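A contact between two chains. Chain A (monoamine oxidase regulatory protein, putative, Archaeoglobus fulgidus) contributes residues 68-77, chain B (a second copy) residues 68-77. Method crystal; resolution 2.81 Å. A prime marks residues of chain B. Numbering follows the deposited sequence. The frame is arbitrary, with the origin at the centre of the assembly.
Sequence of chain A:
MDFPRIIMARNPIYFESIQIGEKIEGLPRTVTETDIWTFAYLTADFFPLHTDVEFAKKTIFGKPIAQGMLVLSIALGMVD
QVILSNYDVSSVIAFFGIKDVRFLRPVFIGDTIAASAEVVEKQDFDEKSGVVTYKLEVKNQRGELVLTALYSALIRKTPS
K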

# COMPACT_ATOMS: atom_id res chain seq x y z
N GLY A 68 5.15 1.22 6.87
CA GLY A 68 4.08 0.23 6.79
C GLY A 68 3.73 -0.08 5.35
O GLY A 68 3.50 -1.24 5.02
N MSE A 69 3.68 0.94 4.49
CA MSE A 69 3.40 0.72 3.07
C MSE A 69 4.47 -0.17 2.43
O MSE A 69 4.17 -0.92 1.50
CB MSE A 69 3.32 2.04 2.32
CG MSE A 69 2.01 2.78 2.51
SE MSE A 69 0.49 1.70 2.02
CE MSE A 69 0.67 1.74 0.10
N LEU A 70 5.71 -0.08 2.94
CA LEU A 70 6.79 -0.90 2.41
C LEU A 70 6.55 -2.36 2.76
O LEU A 70 6.64 -3.26 1.91
CB LEU A 70 8.14 -0.44 2.97
CG LEU A 70 9.31 -1.39 2.65
CD1 LEU A 70 9.52 -1.46 1.13
CD2 LEU A 70 10.54 -0.91 3.37
N VAL A 71 6.24 -2.61 4.03
CA VAL A 71 5.99 -3.98 4.46
C VAL A 71 4.81 -4.59 3.70
O VAL A 71 4.83 -5.77 3.32
CB VAL A 71 5.70 -4.05 5.98
CG1 VAL A 71 5.56 -5.50 6.40
CG2 VAL A 71 6.85 -3.39 6.76
N LEU A 72 3.78 -3.78 3.48
CA LEU A 72 2.61 -4.26 2.77
C LEU A 72 2.98 -4.61 1.33
O LEU A 72 2.63 -5.66 0.83
CB LEU A 72 1.51 -3.19 2.81
CG LEU A 72 0.17 -3.56 2.16
CD1 LEU A 72 -0.34 -4.89 2.71
CD2 LEU A 72 -0.85 -2.44 2.39
N SER A 73 3.71 -3.72 0.67
CA SER A 73 4.15 -3.93 -0.70
C SER A 73 5.03 -5.17 -0.84
O SER A 73 4.82 -5.99 -1.74
CB SER A 73 4.91 -2.71 -1.21
OG SER A 73 4.05 -1.60 -1.36
N ILE A 74 6.03 -5.30 0.03
CA ILE A 74 6.88 -6.47 -0.04
C ILE A 74 6.07 -7.74 0.19
O ILE A 74 6.26 -8.74 -0.47
CB ILE A 74 8.04 -6.39 0.96
CG1 ILE A 74 9.02 -5.27 0.53
CG2 ILE A 74 8.76 -7.74 1.01
CD1 ILE A 74 10.28 -5.16 1.40
N ALA A 75 5.12 -7.68 1.13
CA ALA A 75 4.26 -8.83 1.44
C ALA A 75 3.46 -9.26 0.23
O ALA A 75 3.57 -10.40 -0.22
CB ALA A 75 3.34 -8.48 2.58
N LEU A 76 2.63 -8.36 -0.30
CA LEU A 76 1.83 -8.69 -1.47
C LEU A 76 2.74 -9.22 -2.58
O LEU A 76 2.39 -10.14 -3.32
CB LEU A 76 1.09 -7.46 -1.95
CG LEU A 76 -0.01 -6.99 -0.98
CD1 LEU A 76 -0.58 -5.64 -1.43
CD2 LEU A 76 -1.12 -8.07 -0.90
N GLY A 77 3.93 -8.64 -2.67
CA GLY A 77 4.88 -9.02 -3.68
C GLY A 77 5.36 -10.44 -3.56
O GLY A 77 5.36 -11.17 -4.54
N GLY B 68 -1.26 -0.77 -8.53
CA GLY B 68 -2.11 -0.03 -7.63
C GLY B 68 -1.34 0.36 -6.39
O GLY B 68 -1.45 1.49 -5.91
N MSE B 69 -0.56 -0.57 -5.85
CA MSE B 69 0.23 -0.27 -4.66
C MSE B 69 1.22 0.88 -4.92
O MSE B 69 1.57 1.63 -4.01
CB MSE B 69 0.98 -1.51 -4.20
CG MSE B 69 0.12 -2.49 -3.44
SE MSE B 69 -0.77 -1.65 -1.93
CE MSE B 69 0.75 -1.48 -0.74
N LEU B 70 1.68 1.01 -6.17
CA LEU B 70 2.61 2.07 -6.52
C LEU B 70 1.89 3.41 -6.44
O LEU B 70 2.39 4.36 -5.83
CB LEU B 70 3.17 1.87 -7.93
CG LEU B 70 4.03 3.04 -8.45
CD1 LEU B 70 5.23 3.24 -7.56
CD2 LEU B 70 4.46 2.80 -9.86
N VAL B 71 0.72 3.48 -7.08
CA VAL B 71 -0.07 4.71 -7.08
C VAL B 71 -0.42 5.12 -5.65
O VAL B 71 -0.32 6.30 -5.31
CB VAL B 71 -1.36 4.56 -7.89
CG1 VAL B 71 -2.06 5.90 -7.96
CG2 VAL B 71 -1.03 4.07 -9.30
N LEU B 72 -0.80 4.15 -4.82
CA LEU B 72 -1.12 4.42 -3.44
C LEU B 72 0.10 4.97 -2.71
O LEU B 72 0.02 6.00 -2.01
CB LEU B 72 -1.61 3.16 -2.76
CG LEU B 72 -2.10 3.28 -1.31
CD1 LEU B 72 -3.10 4.46 -1.20
CD2 LEU B 72 -2.71 1.95 -0.87
N SER B 73 1.23 4.32 -2.88
CA SER B 73 2.46 4.75 -2.21
C SER B 73 2.89 6.14 -2.62
O SER B 73 3.24 6.96 -1.75
CB SER B 73 3.61 3.78 -2.49
OG SER B 73 3.36 2.52 -1.92
N ILE B 74 2.88 6.42 -3.92
CA ILE B 74 3.28 7.74 -4.40
C ILE B 74 2.30 8.79 -3.87
O ILE B 74 2.70 9.89 -3.49
CB ILE B 74 3.34 7.79 -5.95
CG1 ILE B 74 4.52 6.94 -6.44
CG2 ILE B 74 3.51 9.24 -6.44
CD1 ILE B 74 4.74 7.00 -7.96
N ALA B 75 1.01 8.43 -3.82
CA ALA B 75 -0.02 9.34 -3.33
C ALA B 75 0.23 9.72 -1.87
O ALA B 75 0.37 10.90 -1.54
CB ALA B 75 -1.38 8.69 -3.46
N LEU B 76 0.28 8.72 -0.99
CA LEU B 76 0.52 9.00 0.42
C LEU B 76 1.81 9.79 0.58
O LEU B 76 1.91 10.67 1.43
CB LEU B 76 0.61 7.70 1.19
CG LEU B 76 -0.69 6.92 1.24
CD1 LEU B 76 -0.44 5.52 1.83
CD2 LEU B 76 -1.73 7.73 2.06
N GLY B 77 2.79 9.47 -0.26
CA GLY B 77 4.07 10.14 -0.21
C GLY B 77 4.02 11.63 -0.54
O GLY B 77 4.59 12.43 0.18

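Two copies of the same helix pack antiparallel, their axes 10.9 Å apart at closest approach and their directions 174° apart. Met69 and Met69′ dominate the contact. Both are selenomethionine, and each covers far more surface than any other residue here. Their CA-to-CB bonds point toward the opposing helix, and all three chi angles fall in the m well.

Each side chain is a knob in a hole of the other helix. Met69 sits among Met69′, Leu72′, Ser73′ and Leu76′, and Met69′ occupies the equivalent site. The two knobs meet tip to tip, with Met69 CE 3.3 Å from Met69′ CE, a tight approach for two methyl groups. The same methyls reach the leucines: Met69 CE lies 3.5 Å from Leu72′ CG, and Leu72 CG lies 3.6 Å from Met69′ CE. Further back along the side chain, Met69 CG lies 3.7 Å from Leu76′ CD1, and Leu76 CD1 lies 3.8 Å from Met69′ CG.

Ser73 completes the hole without bonding across it. Ser73 OG donates a hydrogen bond to Met69 O, one turn earlier in its own helix, at 2.9 Å. Ser73′ does the same with Met69′ O. Ser73 OG lies 3.4 Å from Met69′ CE, a van der Waals contact. Ser73 OG and Ser73′ OG stay 4.2 Å apart. No hydrogen bond links the two stretches, and the contact rests mainly on apolar packing.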